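Local coordinates for protein Mannose/sialic acid-binding lectin (PDB 3A0C) that probably binds mannose and related sugars, as a bulb-type lectin of the beta-prism II fold, at residues G50-R54 with I65-N70; N59-L63 with T76-E82. One frame throughout, in Å; residues are numbered along the deposited sequence.

Contact 1. Residues G50-R54 with I65-N70; sequences GSGCR and IYDQSN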
loop_
_atom_site.group_PDB
_atom_site.type_symbol
_atom_site.label_atom_id
_atom_site.label_comp_id
_atom_site.label_asym_id
_atom_site.label_seq_id
_atom_site.Cartn_x
_atom_site.Cartn_y
_atom_site.Cartn_z
ATOM N N GLY A 50 16.088 -15.412 16.366
ATOM C CA GLY A 50 16.975 -14.263 16.468
ATOM C C GLY A 50 16.560 -13.225 17.499
ATOM O O GLY A 50 15.507 -13.344 18.121
ATOM N N SER A 51 17.392 -12.205 17.670
ATOM C CA SER A 51 17.126 -11.134 18.607
ATOM C C SER A 51 17.213 -9.800 17.873
ATOM O O SER A 51 18.007 -9.631 16.954
ATOM C CB SER A 51 18.152 -11.155 19.748
ATOM O OG SER A 51 18.071 -12.354 20.500
ATOM N N GLY A 52 16.389 -8.851 18.285
ATOM C CA GLY A 52 16.414 -7.553 17.651
ATOM C C GLY A 52 16.166 -7.606 16.157
ATOM O O GLY A 52 16.805 -6.887 15.402
ATOM N N CYS A 53 15.243 -8.452 15.725
ATOM C CA CYS A 53 14.924 -8.557 14.301
ATOM C C CYS A 53 14.173 -7.343 13.734
ATOM O O CYS A 53 13.525 -6.585 14.467
ATOM C CB CYS A 53 14.084 -9.808 14.019
ATOM S SG CYS A 53 15.018 -11.365 13.947
ATOM N N ARG A 54 14.288 -7.181 12.418
ATOM C CA ARG A 54 13.621 -6.119 11.677
ATOM C C ARG A 54 13.221 -6.729 10.341
ATOM O O ARG A 54 13.880 -7.633 9.849
ATOM C CB ARG A 54 14.551 -4.930 11.439
ATOM C CG ARG A 54 15.758 -5.230 10.579
ATOM C CD ARG A 54 16.644 -4.002 10.430
ATOM N NE ARG A 54 18.031 -4.350 10.121
ATOM C CZ ARG A 54 18.480 -4.654 8.910
ATOM N NH1 ARG A 54 17.659 -4.653 7.866
ATOM N NH2 ARG A 54 19.756 -4.960 8.747
ATOM N N ILE A 65 14.074 -10.810 6.734
ATOM C CA ILE A 65 14.084 -10.650 8.188
ATOM C C ILE A 65 15.551 -10.810 8.610
ATOM O O ILE A 65 16.179 -11.813 8.300
ATOM C CB ILE A 65 13.223 -11.727 8.927
ATOM C CG1 ILE A 65 11.727 -11.438 8.758
ATOM C CG2 ILE A 65 13.550 -11.730 10.428
ATOM C CD1 ILE A 65 10.828 -12.470 9.421
ATOM N N TYR A 66 16.093 -9.808 9.294
ATOM C CA TYR A 66 17.479 -9.833 9.747
ATOM C C TYR A 66 17.515 -9.822 11.281
ATOM O O TYR A 66 16.711 -9.140 11.913
ATOM C CB TYR A 66 18.217 -8.586 9.242
ATOM C CG TYR A 66 18.445 -8.479 7.745
ATOM C CD1 TYR A 66 19.470 -9.185 7.120
ATOM C CD2 TYR A 66 17.660 -7.634 6.963
ATOM C CE1 TYR A 66 19.710 -9.053 5.748
ATOM C CE2 TYR A 66 17.889 -7.493 5.587
ATOM C CZ TYR A 66 18.911 -8.207 4.984
ATOM O OH TYR A 66 19.107 -8.107 3.620
ATOM N N ASP A 67 18.433 -10.559 11.894
ATOM C CA ASP A 67 18.501 -10.528 13.350
ATOM C C ASP A 67 19.289 -9.288 13.718
ATOM O O ASP A 67 19.527 -8.434 12.876
ATOM C CB ASP A 67 19.197 -11.769 13.918
ATOM C CG ASP A 67 20.649 -11.880 13.489
ATOM O OD1 ASP A 67 21.231 -10.860 13.072
ATOM O OD2 ASP A 67 21.216 -12.989 13.577
ATOM N N GLN A 68 19.713 -9.190 14.967
ATOM C CA GLN A 68 20.466 -8.023 15.413
ATOM C C GLN A 68 21.888 -8.025 14.867
ATOM O O GLN A 68 22.545 -6.982 14.849
ATOM C CB GLN A 68 20.493 -7.967 16.944
ATOM C CG GLN A 68 20.577 -6.560 17.513
ATOM C CD GLN A 68 20.356 -6.525 19.024
ATOM O OE1 GLN A 68 21.135 -7.087 19.795
ATOM N NE2 GLN A 68 19.283 -5.866 19.446
ATOM N N SER A 69 22.360 -9.192 14.422
ATOM C CA SER A 69 23.706 -9.325 13.858
ATOM C C SER A 69 23.680 -9.352 12.331
ATOM O O SER A 69 24.636 -9.792 11.696
ATOM C CB SER A 69 24.384 -10.602 14.365
ATOM O OG SER A 69 24.482 -10.591 15.779
ATOM N N ASN A 70 22.583 -8.869 11.753
ATOM C CA ASN A 70 22.398 -8.823 10.306
ATOM C C ASN A 70 22.386 -10.167 9.596
ATOM O O ASN A 70 22.750 -10.249 8.421
ATOM C CB ASN A 70 23.447 -7.926 9.639
ATOM C CG ASN A 70 23.038 -6.464 9.619
ATOM O OD1 ASN A 70 21.866 -6.131 9.811
ATOM N ND2 ASN A 70 24.000 -5.583 9.369
#
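R54 and Y66 form an antiparallel hydrogen-bonded pair, and the long arginine side chain lies across the tyrosine on the same face of the sheet. From CB the chain leaves with CG set between the backbone N and the carbonyl carbon (chi1 64°), then runs extended through CD to NE, which carries the guanidinium over the neighbouring strand. Contact across the pair begins at CZ, 3.7 Å from Y66 CD2. NH1 comes nearer, 3.1 Å from the same CD2, while Y66 CB sits over the centre of one guanidinium face. The ring and guanidinium planes are 34° apart, so the fit is tilted and short of a true stack. NH1 also hydrogen-bonds T56 OG1. The last atom, NH2, reaches N70 OD1 at 2.6 Å in a weak, bent bond; this oxygen lies at the guanidinium edge, near its plane, although the amide is turned almost perpendicular.

Beneath these side chains, R54 N gives its hydrogen to Y66 O at 3.2 Å, and Y66 N returns a bond to R54 O. Y66 O is approached a second time, by C53 CA in a CA-H...O contact of 3.0 Å. C53 SG packs against I65 CG2 (3.8 Å), and its disulfide to C30 ties the start of strand 54-57 to the loop between strands 22-26 and 32-36. Farther along, Q68 N makes a weak bond to S51 O.

The segment 67-70 is a type I turn, with D67 OD1 accepting from R71 N. Y66 OH bonds H58 NE2, and Y66 falls where the QxDxNxVxY sugar-binding motif of bulb-type lectins has its tyrosine, H58 standing at the glutamine position: a diverged version of that motif on a beta-prism II sheet.

Contact 2. Residues N59-L63 with T76-E82; sequences NNGNL and TKTNGKE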
loop_
_atom_site.group_PDB
_atom_site.type_symbol
_atom_site.label_atom_id
_atom_site.label_comp_id
_atom_site.label_asym_id
_atom_site.label_seq_id
_atom_site.Cartn_x
_atom_site.Cartn_y
_atom_site.Cartn_z
ATOM N N ASN A 59 14.695 -2.390 -2.242
ATOM C CA ASN A 59 14.221 -1.781 -3.478
ATOM C C ASN A 59 14.109 -2.742 -4.641
ATOM O O ASN A 59 13.644 -2.352 -5.712
ATOM C CB ASN A 59 15.118 -0.619 -3.903
ATOM C CG ASN A 59 15.051 0.554 -2.956
ATOM O OD1 ASN A 59 13.984 0.925 -2.482
ATOM N ND2 ASN A 59 16.197 1.157 -2.689
ATOM N N ASN A 60 14.545 -3.987 -4.452
ATOM C CA ASN A 60 14.449 -4.973 -5.524
ATOM C C ASN A 60 13.272 -5.932 -5.333
ATOM O O ASN A 60 13.094 -6.868 -6.105
ATOM C CB ASN A 60 15.769 -5.745 -5.697
ATOM C CG ASN A 60 16.123 -6.598 -4.499
ATOM O OD1 ASN A 60 15.506 -6.503 -3.443
ATOM N ND2 ASN A 60 17.134 -7.438 -4.657
ATOM N N GLY A 61 12.462 -5.677 -4.308
ATOM C CA GLY A 61 11.286 -6.496 -4.084
ATOM C C GLY A 61 11.481 -7.636 -3.125
ATOM O O GLY A 61 10.544 -8.379 -2.853
ATOM N N ASN A 62 12.686 -7.773 -2.601
ATOM C CA ASN A 62 12.961 -8.849 -1.671
ATOM C C ASN A 62 12.640 -8.421 -0.247
ATOM O O ASN A 62 13.129 -7.399 0.224
ATOM C CB ASN A 62 14.432 -9.299 -1.792
ATOM C CG ASN A 62 14.716 -10.600 -1.047
ATOM O OD1 ASN A 62 13.894 -11.511 -1.042
ATOM N ND2 ASN A 62 15.879 -10.692 -0.433
ATOM N N LEU A 63 11.801 -9.205 0.427
ATOM C CA LEU A 63 11.407 -8.937 1.806
ATOM C C LEU A 63 12.237 -9.869 2.706
ATOM O O LEU A 63 12.109 -11.095 2.626
ATOM C CB LEU A 63 9.920 -9.216 1.968
ATOM C CG LEU A 63 9.321 -8.837 3.312
ATOM C CD1 LEU A 63 9.427 -7.336 3.545
ATOM C CD2 LEU A 63 7.885 -9.283 3.310
ATOM N N THR A 76 11.642 -13.696 1.286
ATOM C CA THR A 76 10.699 -14.194 0.299
ATOM C C THR A 76 11.496 -14.511 -0.958
ATOM O O THR A 76 11.019 -15.209 -1.863
ATOM C CB THR A 76 9.627 -13.140 -0.033
ATOM O OG1 THR A 76 10.238 -12.039 -0.716
ATOM C CG2 THR A 76 8.996 -12.627 1.228
ATOM N N LYS A 77 12.719 -13.986 -0.989
ATOM C CA LYS A 77 13.643 -14.162 -2.110
ATOM C C LYS A 77 13.027 -13.746 -3.454
ATOM O O LYS A 77 13.384 -14.257 -4.503
ATOM C CB LYS A 77 14.125 -15.611 -2.162
ATOM C CG LYS A 77 15.231 -15.853 -3.167
ATOM C CD LYS A 77 15.922 -17.186 -2.920
ATOM C CE LYS A 77 16.805 -17.570 -4.097
ATOM N NZ LYS A 77 17.613 -18.785 -3.807
ATOM N N THR A 78 12.107 -12.793 -3.400
ATOM C CA THR A 78 11.416 -12.298 -4.585
ATOM C C THR A 78 12.070 -11.010 -5.071
ATOM O O THR A 78 11.399 -10.006 -5.315
ATOM C CB THR A 78 9.959 -12.004 -4.260
ATOM O OG1 THR A 78 9.910 -11.050 -3.198
ATOM C CG2 THR A 78 9.238 -13.278 -3.835
ATOM N N ASN A 79 13.385 -11.035 -5.211
ATOM C CA ASN A 79 14.088 -9.849 -5.655
ATOM C C ASN A 79 14.269 -9.803 -7.166
ATOM O O ASN A 79 14.754 -10.755 -7.772
ATOM C CB ASN A 79 15.447 -9.763 -4.975
ATOM C CG ASN A 79 16.278 -10.988 -5.203
ATOM O OD1 ASN A 79 15.905 -12.088 -4.794
ATOM N ND2 ASN A 79 17.413 -10.816 -5.865
ATOM N N GLY A 80 13.876 -8.686 -7.767
ATOM C CA GLY A 80 14.004 -8.535 -9.197
ATOM C C GLY A 80 14.548 -7.163 -9.528
ATOM O O GLY A 80 15.558 -6.734 -8.959
ATOM N N LYS A 81 13.862 -6.464 -10.431
ATOM C CA LYS A 81 14.270 -5.128 -10.859
ATOM C C LYS A 81 14.441 -4.132 -9.733
ATOM O O LYS A 81 13.527 -3.897 -8.941
ATOM C CB LYS A 81 13.279 -4.564 -11.882
ATOM C CG LYS A 81 13.495 -3.090 -12.183
ATOM C CD LYS A 81 12.942 -2.681 -13.531
ATOM C CE LYS A 81 12.729 -1.160 -13.584
ATOM N NZ LYS A 81 13.885 -0.355 -13.086
ATOM N N GLU A 82 15.632 -3.551 -9.683
ATOM C CA GLU A 82 16.000 -2.553 -8.691
ATOM C C GLU A 82 15.183 -1.289 -8.956
ATOM O O GLU A 82 15.463 -0.560 -9.895
ATOM C CB GLU A 82 17.495 -2.267 -8.823
ATOM C CG GLU A 82 18.034 -1.204 -7.914
ATOM C CD GLU A 82 17.845 -1.538 -6.465
ATOM O OE1 GLU A 82 18.231 -2.647 -6.043
ATOM O OE2 GLU A 82 17.312 -0.677 -5.746
#
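T76 and L63 meet through a backbone bond and a weaker one to the T76 hydroxyl, which begin a series running along both loops. Of the backbone pairs, T76 N donates to L63 O at 3.0 Å, and at the other end G80 N donates to N60 O at 2.6 Å. N79 CA adds a CA-H...O contact to the same N60 O.

Hydroxyls fill the middle as a relay. L63 N points weakly to T76 OG1, which donates to T78 OG1 (2.7 Å), which in turn donates to G61 O at 2.8 Å from 38° above the carbonyl plane. The T76 hydroxyl lies between its backbone N and carbonyl carbon (chi1 67°), and this leaves the methyl CG2 to pack on L63 CB at 3.6 Å.

Within the loop 59-63, N60 OD1 accepts from N62 N at 3.2 Å, closing an Asx turn, and the N-H of N62 comes from well above the plane of the N60 amide. Apolar contact continues where N62 CB meets N79 CB at 3.4 Å.

From the second subunit, W103 packs on L63 and T76, and V102 on T78. This burial of one subunit's C-terminal strand against the other is consistent with the strand-exchanged dimers of beta-prism II lectins.

From the N terminus, the chain first lays down strand 9-10, later paired with 54-57. Leaving strand 39-43, it passes through 50-54 into strand 54-57, turns at 59-63, returns along strand 63-66 and only then, at 65-70, closes the first loop through contact 1. Contact 2 closes after strand 72-75, when 76-82 comes back against 59-63. Because its first segment lies between the two of contact 1 and its second beyond both, the loops cross. Contact 1 joins the start of strand 54-57 to the end of 63-66; contact 2 joins the start of 63-66 to the loop leaving 72-75. Their centres lie about 19 Å apart, at the two ends of strand 63-66, an inner strand of this four-stranded sheet.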